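Local coordinates for protein PHOX (Pseudomonas fluorescens, PDB 4A9V) that acts as an alkaline phosphatase, a beta-propeller hydrolase that uses a complex iron-calcium cofactor to catalyse phosphotransfer chemistry, at residues A[399-404]-A[477-483]; A[449-453]-A[465-469]. The contacts are given in a common frame with arbitrary orientation. Residue numbers count along the deposited sequence, not the author numbering.

Contact 1. Residues A[399-404]-A[477-483]; sequences YCTLTN and SPDGLGF. With CA (calcium ion), chain R; CA (calcium ion), chain Q.
This buried contact joins strands of two different beta-propeller sheets beside the metal cofactor. Strands 399-402 and 478-483 run roughly antiparallel (151°, axes 6.1 Å apart at closest), with Thr401 CA 5.6 Å from Asp479 CA, but the hydrogen bonds across the segments all start from side chains. Thr401 (chi1 p) gives OG1 to Asp479 O at 2.7 Å. Just past the strand end, Thr403 (t) gives OG1 to Pro478 O at 2.8 Å and Asn404 ND2 donates to Ser477 OG (3.0 Å). Thr401 CG2 meets Leu481 CG at 3.6 Å, and the Phe483 edge points at the Tyr399 face in an offset edge-to-face pair (centroids 5.4 Å, planes 72°). The Asp479 CA-to-CB bond points away; its OD2 bridges two calcium ions (chain R 2.3 Å, chain Q 2.5 Å), and OD1 binds the chain Q ion at 2.5 Å. Glu387 binds both, Glu273 the chain Q ion, Asp494 the chain R ion. Threonine hydroxyls thus hold the Pro478-Asp479 backbone while the Asp479 carboxylate serves calcium.

Contact 2. Residues A[449-453]-A[465-469]; sequences FVVAG and GSSNI
Three hydrogen bonds join the end of strand 443-451 to the loop 465-469. Two converge on Val451: its N donates to Ser466 OG (2.9 Å, 174°), and its O accepts from Ser466 N (2.9 Å, 162°), so one serine satisfies both backbone groups. The third runs from Asn468 ND2 to Phe449 O (3.1 Å, 161°); the same nitrogen also donates to Gly519 O. Within the loop, Ser466 and Asn468 both adopt chi1 p, and Ser466 OG donates to Asn468 OD1 at 2.7 Å. The loop backbone folds as a type I beta turn from Ser466 to Ile469, closed by Ile469 N to Ser466 O at 2.9 Å.

The apolar contact is Val450 CG2 to Ile469 CD1 at 3.6 Å. In van der Waals packing against the backbone, Ile469 (m, m) lays CG1 3.5 Å from Val451 O. The two segments close to 3.9 Å between Gly453 CA and Gly465 CA. A CB on Gly465 (phi/psi 86/-180) would clash with Val451 O and Gly453 N, and one on Gly453 with Gly465 N.

Phe449 and Val450 form a classic beta bulge facing Ile429. With the Ala452 side chain about 13 Å (nearest atoms) from a bound calcium ion, the arrangement is a type I turn docked by two side-chain-to-backbone hydrogen bonds and one backbone-to-backbone bond onto the end of a propeller strand.

How the contacts relate
The centres of the two contacts lie about 13 Å apart, and contact 2 is nested in sequence inside the loop that contact 1 closes: 399-404, 449-453, 465-469, then 477-483. Strands 398-402 and 443-451 belong to one antiparallel sheet, separated there by strand 428-434, whereas strand 478-483 begins the next sheet. The contacts touch through Tyr399 CE2 and Phe449 CG, 4.2 Å apart. Contact 1 lies about 10 Å from the chain centre and contact 2 about 23 Å. The connection between successive sheets therefore packs back on its own strand far out, then enters the interior, where Asp479 binds calcium.

Contact 1. Residues A[399-404]-A[477-483]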
# COMPACT_ATOMS: atom_id res chain seq x y z
N TYR A 399 -13.69 0.79 4.30
CA TYR A 399 -12.88 1.28 5.42
C TYR A 399 -11.56 1.80 4.87
O TYR A 399 -10.97 1.18 3.99
CB TYR A 399 -12.60 0.15 6.41
CG TYR A 399 -13.83 -0.44 7.05
CD1 TYR A 399 -14.71 -1.24 6.33
CD2 TYR A 399 -14.10 -0.22 8.39
CE1 TYR A 399 -15.87 -1.72 6.90
CE2 TYR A 399 -15.24 -0.73 8.98
CZ TYR A 399 -16.13 -1.47 8.24
OH TYR A 399 -17.28 -1.91 8.83
N CYS A 400 -11.11 2.94 5.39
CA CYS A 400 -9.91 3.60 4.92
C CYS A 400 -9.15 4.13 6.13
O CYS A 400 -9.70 4.87 6.94
CB CYS A 400 -10.29 4.78 4.02
SG CYS A 400 -8.90 5.69 3.31
N THR A 401 -7.87 3.79 6.23
CA THR A 401 -7.05 4.40 7.26
C THR A 401 -6.65 5.82 6.86
O THR A 401 -6.39 6.11 5.68
CB THR A 401 -5.80 3.57 7.57
OG1 THR A 401 -5.09 3.33 6.35
CG2 THR A 401 -6.17 2.25 8.23
N LEU A 402 -6.67 6.71 7.84
CA LEU A 402 -6.16 8.06 7.71
C LEU A 402 -5.07 8.16 8.77
O LEU A 402 -5.35 8.24 9.97
CB LEU A 402 -7.30 9.06 7.98
CG LEU A 402 -8.51 8.98 7.04
CD1 LEU A 402 -9.60 9.93 7.51
CD2 LEU A 402 -8.08 9.32 5.62
N THR A 403 -3.83 7.92 8.34
CA THR A 403 -2.86 7.38 9.27
C THR A 403 -2.43 8.41 10.33
O THR A 403 -2.20 8.05 11.48
CB THR A 403 -1.66 6.75 8.53
OG1 THR A 403 -0.94 5.92 9.44
CG2 THR A 403 -0.71 7.77 7.94
N ASN A 404 -2.32 9.67 9.92
CA ASN A 404 -2.04 10.81 10.79
C ASN A 404 -1.93 12.06 9.91
O ASN A 404 -2.01 11.96 8.68
CB ASN A 404 -0.76 10.59 11.62
CG ASN A 404 0.43 10.18 10.78
OD1 ASN A 404 0.85 10.89 9.86
ND2 ASN A 404 1.02 9.03 11.12
N SER A 477 -1.24 5.34 14.21
CA SER A 477 -0.93 5.32 12.79
C SER A 477 -1.34 4.00 12.13
O SER A 477 -0.53 3.33 11.48
CB SER A 477 0.55 5.60 12.56
OG SER A 477 0.94 6.83 13.15
N PRO A 478 -2.63 3.66 12.20
CA PRO A 478 -3.11 2.55 11.39
C PRO A 478 -2.85 2.82 9.91
O PRO A 478 -2.90 3.97 9.47
CB PRO A 478 -4.61 2.52 11.70
CG PRO A 478 -4.94 3.95 11.99
CD PRO A 478 -3.74 4.49 12.72
N ASP A 479 -2.55 1.77 9.17
CA ASP A 479 -2.02 1.91 7.82
C ASP A 479 -2.64 0.80 6.96
O ASP A 479 -3.67 1.01 6.32
CB ASP A 479 -0.48 1.90 7.87
CG ASP A 479 0.20 2.02 6.52
OD1 ASP A 479 -0.37 1.61 5.49
OD2 ASP A 479 1.40 2.41 6.51
N GLY A 480 -2.14 -0.42 7.10
CA GLY A 480 -2.73 -1.54 6.40
C GLY A 480 -4.05 -1.98 7.00
O GLY A 480 -4.30 -1.85 8.20
N LEU A 481 -4.87 -2.60 6.15
CA LEU A 481 -6.14 -3.20 6.55
C LEU A 481 -6.35 -4.47 5.74
O LEU A 481 -5.94 -4.55 4.58
CB LEU A 481 -7.31 -2.26 6.25
CG LEU A 481 -7.41 -0.94 7.02
CD1 LEU A 481 -8.58 -0.14 6.48
CD2 LEU A 481 -7.57 -1.18 8.51
N GLY A 482 -7.09 -5.42 6.31
CA GLY A 482 -7.55 -6.56 5.54
C GLY A 482 -8.78 -7.15 6.19
O GLY A 482 -8.85 -7.26 7.40
N PHE A 483 -9.73 -7.61 5.38
CA PHE A 483 -10.82 -8.44 5.87
C PHE A 483 -10.49 -9.90 5.64
O PHE A 483 -9.90 -10.26 4.61
CB PHE A 483 -12.13 -8.11 5.14
CG PHE A 483 -12.93 -7.03 5.81
CD1 PHE A 483 -13.64 -7.30 6.97
CD2 PHE A 483 -13.02 -5.76 5.26
CE1 PHE A 483 -14.38 -6.32 7.59
CE2 PHE A 483 -13.76 -4.77 5.88
CZ PHE A 483 -14.46 -5.06 7.03
CA CA R . 2.25 4.53 6.63
CA CA Q . 1.70 1.94 4.10
O HOH W 1 4.14 1.32 2.79
O HOH W 2 1.54 -0.08 2.60
O HOH W 3 2.42 -0.04 5.43
O HOH W 4 3.80 2.95 5.30
O HOH W 5 3.99 5.60 5.37

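Contact 2. Residues A[449-453]-A[465-469]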
# COMPACT_ATOMS: atom_id res chain seq x y z
N PHE A 449 -14.97 4.99 12.28
CA PHE A 449 -15.01 3.70 12.96
C PHE A 449 -14.14 3.68 14.22
O PHE A 449 -14.52 3.10 15.23
CB PHE A 449 -14.58 2.60 11.99
CG PHE A 449 -14.52 1.24 12.61
CD1 PHE A 449 -15.68 0.59 13.00
CD2 PHE A 449 -13.30 0.64 12.89
CE1 PHE A 449 -15.63 -0.62 13.66
CE2 PHE A 449 -13.26 -0.60 13.50
CZ PHE A 449 -14.42 -1.22 13.92
N VAL A 450 -12.98 4.33 14.17
CA VAL A 450 -12.17 4.52 15.36
C VAL A 450 -11.36 5.80 15.20
O VAL A 450 -10.99 6.16 14.08
CB VAL A 450 -11.27 3.30 15.66
CG1 VAL A 450 -10.19 3.15 14.61
CG2 VAL A 450 -10.66 3.41 17.06
N VAL A 451 -11.13 6.49 16.30
CA VAL A 451 -10.18 7.59 16.36
C VAL A 451 -9.06 7.17 17.31
O VAL A 451 -9.30 6.96 18.50
CB VAL A 451 -10.83 8.89 16.85
CG1 VAL A 451 -9.82 10.03 16.80
CG2 VAL A 451 -12.06 9.22 16.01
N ALA A 452 -7.89 6.87 16.76
CA ALA A 452 -6.80 6.39 17.59
C ALA A 452 -6.35 7.48 18.56
O ALA A 452 -6.50 8.67 18.28
CB ALA A 452 -5.64 5.92 16.73
N GLY A 453 -5.82 7.06 19.69
CA GLY A 453 -5.33 8.00 20.68
C GLY A 453 -4.64 7.29 21.82
O GLY A 453 -4.47 6.07 21.80
N GLY A 465 -8.45 9.58 22.10
CA GLY A 465 -9.09 8.69 21.14
C GLY A 465 -10.57 8.50 21.42
O GLY A 465 -11.12 9.00 22.41
N SER A 466 -11.20 7.69 20.58
CA SER A 466 -12.59 7.32 20.77
C SER A 466 -12.74 6.18 21.78
O SER A 466 -11.75 5.59 22.22
CB SER A 466 -13.22 6.94 19.42
OG SER A 466 -12.46 5.93 18.77
N SER A 467 -13.98 5.91 22.16
CA SER A 467 -14.21 5.10 23.34
C SER A 467 -13.84 3.63 23.14
O SER A 467 -13.76 2.88 24.12
CB SER A 467 -15.67 5.20 23.75
OG SER A 467 -16.51 4.78 22.68
N ASN A 468 -13.72 3.19 21.89
CA ASN A 468 -13.24 1.84 21.61
C ASN A 468 -11.71 1.70 21.67
O ASN A 468 -11.18 0.58 21.53
CB ASN A 468 -13.82 1.28 20.29
CG ASN A 468 -13.68 2.22 19.09
OD1 ASN A 468 -13.54 3.44 19.20
ND2 ASN A 468 -13.84 1.63 17.90
N ILE A 469 -11.03 2.79 21.97
CA ILE A 469 -9.62 2.77 22.35
C ILE A 469 -9.51 2.80 23.87
O ILE A 469 -10.10 3.65 24.53
CB ILE A 469 -8.87 3.99 21.76
CG1 ILE A 469 -8.90 3.96 20.23
CG2 ILE A 469 -7.45 4.04 22.28
CD1 ILE A 469 -8.24 2.75 19.62